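PDB 4ZTK: cell division protein FtsI/penicillin binding protein 2 from Legionella pneumophila subsp. pneumophila ATCC 43290, which probably cross-links peptidoglycan stem peptides during cell division, acting as a penicillin-binding D,D-transpeptidase through an acyl-enzyme on an active-site serine. Local coordinates for residues A[79-91]-A[131-143]. Sequence-based numbering, arbitrary orientation.
Sequences GSTIKPFIAAAAI and IAKSINVCLIRVS
Helix packing that ends in a polar cluster, probably the active site, joins two parts of the helical region of the transpeptidase domain, with Lys83 reaching across to Asn136. Helix 83-91 and helix 136-143 run with their axes 9.6 Å apart at closest approach, their directions 39° apart. One direct hydrogen bond spans the segments: Lys83 NZ donates to Asn136 OD1 at 2.8 Å, the donor tilted 25° from the carbonyl plane. Lys83 is extended until the last torsion, where a bend (chi4 61°) carries NZ to this carbonyl and, at 3.0 Å, to Ser80 OG; Ala180 O adds a weak third acceptor. A water adds an indirect link, joining Ser80 OG, Ser134 OG and Asn136 OD1, while Ser134 OG is also hydrogen-bonded to Lys248 NZ and to a bound 2-[N-cyclohexylamino]ethane sulfonic acid, probably from the crystallisation liquor. Nearer the backbone than NZ, Lys83 CG lies 3.7 Å from Leu139 CG, and Ile131 CD1 comes within 3.7 Å of Lys83 O. Farther along, Ile86 CG2 meets Leu139 CD1 at 4.0 Å, and Ala90 CB touches Val142 CG1 at 3.5 Å. A Schellman motif at Ser134 ends the preceding helix and turns the chain into the next. Ser80 and Lys83 at the helix start, Ser134-Ile135-Asn136 across the contact and Lys248 are consistent with the SxxK, SxN and KTG motifs of penicillin-binding proteins.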
loop_
_atom_site.group_PDB
_atom_site.type_symbol
_atom_site.label_atom_id
_atom_site.label_comp_id
_atom_site.label_asym_id
_atom_site.label_seq_id
_atom_site.Cartn_x
_atom_site.Cartn_y
_atom_site.Cartn_z
ATOM N N GLY A 79 -6.048 3.649 -3.862
ATOM C CA GLY A 79 -7.189 3.490 -2.981
ATOM C C GLY A 79 -6.810 3.800 -1.548
ATOM O O GLY A 79 -6.017 4.713 -1.292
ATOM N N SER A 80 -7.340 3.018 -0.612
ATOM C CA SER A 80 -7.132 3.285 0.812
ATOM C C SER A 80 -5.692 3.096 1.325
ATOM O O SER A 80 -5.405 3.431 2.476
ATOM C CB SER A 80 -8.119 2.477 1.664
ATOM O OG SER A 80 -9.459 2.839 1.369
ATOM N N THR A 81 -4.785 2.581 0.495
ATOM C CA THR A 81 -3.380 2.528 0.904
ATOM C C THR A 81 -2.765 3.934 0.980
ATOM O O THR A 81 -1.661 4.098 1.490
ATOM C CB THR A 81 -2.508 1.604 0.001
ATOM O OG1 THR A 81 -2.477 2.114 -1.341
ATOM C CG2 THR A 81 -3.053 0.179 0.003
ATOM N N ILE A 82 -3.492 4.942 0.494
ATOM C CA ILE A 82 -3.069 6.339 0.654
ATOM C C ILE A 82 -3.320 6.846 2.076
ATOM O O ILE A 82 -2.662 7.777 2.531
ATOM C CB ILE A 82 -3.794 7.289 -0.334
ATOM C CG1 ILE A 82 -3.074 8.636 -0.429
ATOM C CG2 ILE A 82 -5.241 7.549 0.097
ATOM C CD1 ILE A 82 -1.682 8.538 -0.917
ATOM N N LYS A 83 -4.280 6.234 2.768
ATOM C CA LYS A 83 -4.759 6.740 4.058
ATOM C C LYS A 83 -3.680 7.009 5.120
ATOM O O LYS A 83 -3.745 8.033 5.799
ATOM C CB LYS A 83 -5.879 5.846 4.622
ATOM C CG LYS A 83 -7.235 6.032 3.928
ATOM C CD LYS A 83 -8.283 5.061 4.469
ATOM C CE LYS A 83 -9.702 5.476 4.069
ATOM N NZ LYS A 83 -9.902 5.510 2.593
ATOM N N PRO A 84 -2.695 6.096 5.277
ATOM C CA PRO A 84 -1.623 6.379 6.244
ATOM C C PRO A 84 -0.884 7.687 5.977
ATOM O O PRO A 84 -0.461 8.347 6.929
ATOM C CB PRO A 84 -0.661 5.201 6.051
ATOM C CG PRO A 84 -1.536 4.083 5.615
ATOM C CD PRO A 84 -2.584 4.727 4.733
ATOM N N PHE A 85 -0.739 8.057 4.708
ATOM C CA PHE A 85 -0.024 9.281 4.347
ATOM C C PHE A 85 -0.872 10.532 4.583
ATOM O O PHE A 85 -0.349 11.580 4.974
ATOM C CB PHE A 85 0.471 9.204 2.901
ATOM C CG PHE A 85 1.345 8.005 2.636
ATOM C CD1 PHE A 85 2.705 8.053 2.901
ATOM C CD2 PHE A 85 0.803 6.827 2.144
ATOM C CE1 PHE A 85 3.516 6.946 2.667
ATOM C CE2 PHE A 85 1.605 5.715 1.908
ATOM C CZ PHE A 85 2.970 5.780 2.172
ATOM N N ILE A 86 -2.177 10.416 4.347
ATOM C CA ILE A 86 -3.113 11.482 4.693
ATOM C C ILE A 86 -3.029 11.748 6.191
ATOM O O ILE A 86 -2.911 12.890 6.622
ATOM C CB ILE A 86 -4.566 11.105 4.339
ATOM C CG1 ILE A 86 -4.748 10.991 2.826
ATOM C CG2 ILE A 86 -5.544 12.123 4.910
ATOM C CD1 ILE A 86 -4.585 12.300 2.086
ATOM N N ALA A 87 -3.078 10.677 6.975
ATOM C CA ALA A 87 -2.986 10.783 8.427
ATOM C C ALA A 87 -1.656 11.388 8.861
ATOM O O ALA A 87 -1.618 12.231 9.756
ATOM C CB ALA A 87 -3.184 9.422 9.076
ATOM N N ALA A 88 -0.570 10.947 8.231
ATOM C CA ALA A 88 0.768 11.432 8.559
ATOM C C ALA A 88 0.873 12.931 8.335
ATOM O O ALA A 88 1.381 13.660 9.187
ATOM C CB ALA A 88 1.817 10.702 7.732
ATOM N N ALA A 89 0.387 13.384 7.183
ATOM C CA ALA A 89 0.410 14.804 6.846
ATOM C C ALA A 89 -0.365 15.624 7.872
ATOM O O ALA A 89 0.079 16.696 8.285
ATOM C CB ALA A 89 -0.159 15.024 5.453
ATOM N N ALA A 90 -1.519 15.112 8.288
ATOM C CA ALA A 90 -2.380 15.824 9.226
ATOM C C ALA A 90 -1.774 15.868 10.622
ATOM O O ALA A 90 -1.796 16.907 11.286
ATOM C CB ALA A 90 -3.753 15.178 9.274
ATOM N N ILE A 91 -1.253 14.728 11.064
ATOM C CA ILE A 91 -0.620 14.607 12.375
ATOM C C ILE A 91 0.642 15.463 12.459
ATOM O O ILE A 91 0.925 16.072 13.487
ATOM C CB ILE A 91 -0.248 13.132 12.680
ATOM C CG1 ILE A 91 -1.509 12.296 12.888
ATOM C CG2 ILE A 91 0.642 13.030 13.909
ATOM C CD1 ILE A 91 -2.429 12.855 13.937
ATOM N N ILE A 131 -8.075 4.479 10.659
ATOM C CA ILE A 131 -7.080 3.794 9.832
ATOM C C ILE A 131 -7.282 2.274 9.887
ATOM O O ILE A 131 -7.295 1.602 8.856
ATOM C CB ILE A 131 -5.637 4.133 10.263
ATOM C CG1 ILE A 131 -5.294 5.593 9.943
ATOM C CG2 ILE A 131 -4.636 3.203 9.582
ATOM C CD1 ILE A 131 -5.203 5.905 8.453
ATOM N N ALA A 132 -7.448 1.749 11.097
ATOM C CA ALA A 132 -7.610 0.307 11.318
ATOM C C ALA A 132 -8.823 -0.269 10.591
ATOM O O ALA A 132 -8.735 -1.309 9.941
ATOM C CB ALA A 132 -7.700 0.001 12.825
ATOM N N LYS A 133 -9.958 0.410 10.704
ATOM C CA LYS A 133 -11.182 -0.055 10.069
ATOM C C LYS A 133 -11.342 0.525 8.670
ATOM O O LYS A 133 -12.258 0.153 7.943
ATOM C CB LYS A 133 -12.389 0.278 10.944
ATOM C CG LYS A 133 -12.511 -0.624 12.162
ATOM C CD LYS A 133 -12.880 0.159 13.409
ATOM C CE LYS A 133 -14.304 0.690 13.344
ATOM N NZ LYS A 133 -15.322 -0.394 13.431
ATOM N N SER A 134 -10.432 1.424 8.302
ATOM C CA SER A 134 -10.441 2.073 6.991
ATOM C C SER A 134 -11.740 2.847 6.746
ATOM O O SER A 134 -12.439 2.619 5.759
ATOM C CB SER A 134 -10.192 1.054 5.877
ATOM O OG SER A 134 -9.689 1.686 4.719
ATOM N N ILE A 135 -12.041 3.772 7.650
ATOM C CA ILE A 135 -13.286 4.535 7.603
ATOM C C ILE A 135 -13.148 5.766 6.706
ATOM O O ILE A 135 -12.476 6.736 7.061
ATOM C CB ILE A 135 -13.724 4.951 9.018
ATOM C CG1 ILE A 135 -13.810 3.713 9.914
ATOM C CG2 ILE A 135 -15.066 5.692 8.976
ATOM C CD1 ILE A 135 -14.419 3.975 11.272
ATOM N N ASN A 136 -13.788 5.704 5.540
ATOM C CA ASN A 136 -13.649 6.728 4.510
ATOM C C ASN A 136 -14.036 8.139 4.954
ATOM O O ASN A 136 -13.271 9.083 4.767
ATOM C CB ASN A 136 -14.448 6.344 3.260
ATOM C CG ASN A 136 -13.834 5.174 2.506
ATOM O OD1 ASN A 136 -12.657 4.861 2.675
ATOM N ND2 ASN A 136 -14.632 4.529 1.662
ATOM N N VAL A 137 -15.225 8.281 5.531
ATOM C CA VAL A 137 -15.724 9.603 5.910
ATOM C C VAL A 137 -14.769 10.306 6.877
ATOM O O VAL A 137 -14.537 11.507 6.759
ATOM C CB VAL A 137 -17.161 9.536 6.484
ATOM C CG1 VAL A 137 -17.575 10.877 7.084
ATOM C CG2 VAL A 137 -18.138 9.126 5.394
ATOM N N CYS A 138 -14.180 9.550 7.800
ATOM C CA CYS A 138 -13.247 10.129 8.764
ATOM C C CYS A 138 -11.954 10.616 8.118
ATOM O O CYS A 138 -11.511 11.733 8.388
ATOM C CB CYS A 138 -12.936 9.151 9.901
ATOM S SG CYS A 138 -14.358 8.801 10.978
ATOM N N LEU A 139 -11.344 9.785 7.279
ATOM C CA LEU A 139 -10.111 10.186 6.609
ATOM C C LEU A 139 -10.347 11.359 5.661
ATOM O O LEU A 139 -9.482 12.227 5.503
ATOM C CB LEU A 139 -9.466 9.013 5.865
ATOM C CG LEU A 139 -8.386 8.255 6.641
ATOM C CD1 LEU A 139 -7.216 9.173 6.977
ATOM C CD2 LEU A 139 -8.963 7.642 7.905
ATOM N N ILE A 140 -11.519 11.386 5.034
ATOM C CA ILE A 140 -11.861 12.499 4.162
ATOM C C ILE A 140 -11.927 13.793 4.968
ATOM O O ILE A 140 -11.381 14.821 4.563
ATOM C CB ILE A 140 -13.192 12.281 3.443
ATOM C CG1 ILE A 140 -13.051 11.206 2.365
ATOM C CG2 ILE A 140 -13.629 13.577 2.805
ATOM C CD1 ILE A 140 -14.378 10.816 1.706
ATOM N N ARG A 141 -12.590 13.729 6.117
ATOM C CA ARG A 141 -12.686 14.879 7.003
ATOM C C ARG A 141 -11.293 15.322 7.444
ATOM O O ARG A 141 -10.986 16.510 7.450
ATOM C CB ARG A 141 -13.571 14.560 8.213
ATOM C CG ARG A 141 -13.671 15.690 9.221
ATOM C CD ARG A 141 -14.874 15.524 10.143
ATOM N NE ARG A 141 -14.911 14.210 10.780
ATOM C CZ ARG A 141 -15.756 13.875 11.751
ATOM N NH1 ARG A 141 -15.725 12.655 12.276
ATOM N NH2 ARG A 141 -16.631 14.763 12.204
ATOM N N VAL A 142 -10.449 14.360 7.795
ATOM C CA VAL A 142 -9.072 14.652 8.167
ATOM C C VAL A 142 -8.350 15.402 7.044
ATOM O O VAL A 142 -7.707 16.424 7.279
ATOM C CB VAL A 142 -8.317 13.357 8.528
ATOM C CG1 VAL A 142 -6.816 13.584 8.528
ATOM C CG2 VAL A 142 -8.783 12.843 9.882
ATOM N N SER A 143 -8.491 14.899 5.821
ATOM C CA SER A 143 -7.890 15.528 4.651
ATOM C C SER A 143 -8.407 16.946 4.418
ATOM O O SER A 143 -7.624 17.871 4.179
ATOM C CB SER A 143 -8.129 14.673 3.406
ATOM O OG SER A 143 -7.507 15.247 2.265
HETATM O O HOH W 1 -11.941 2.012 2.769
#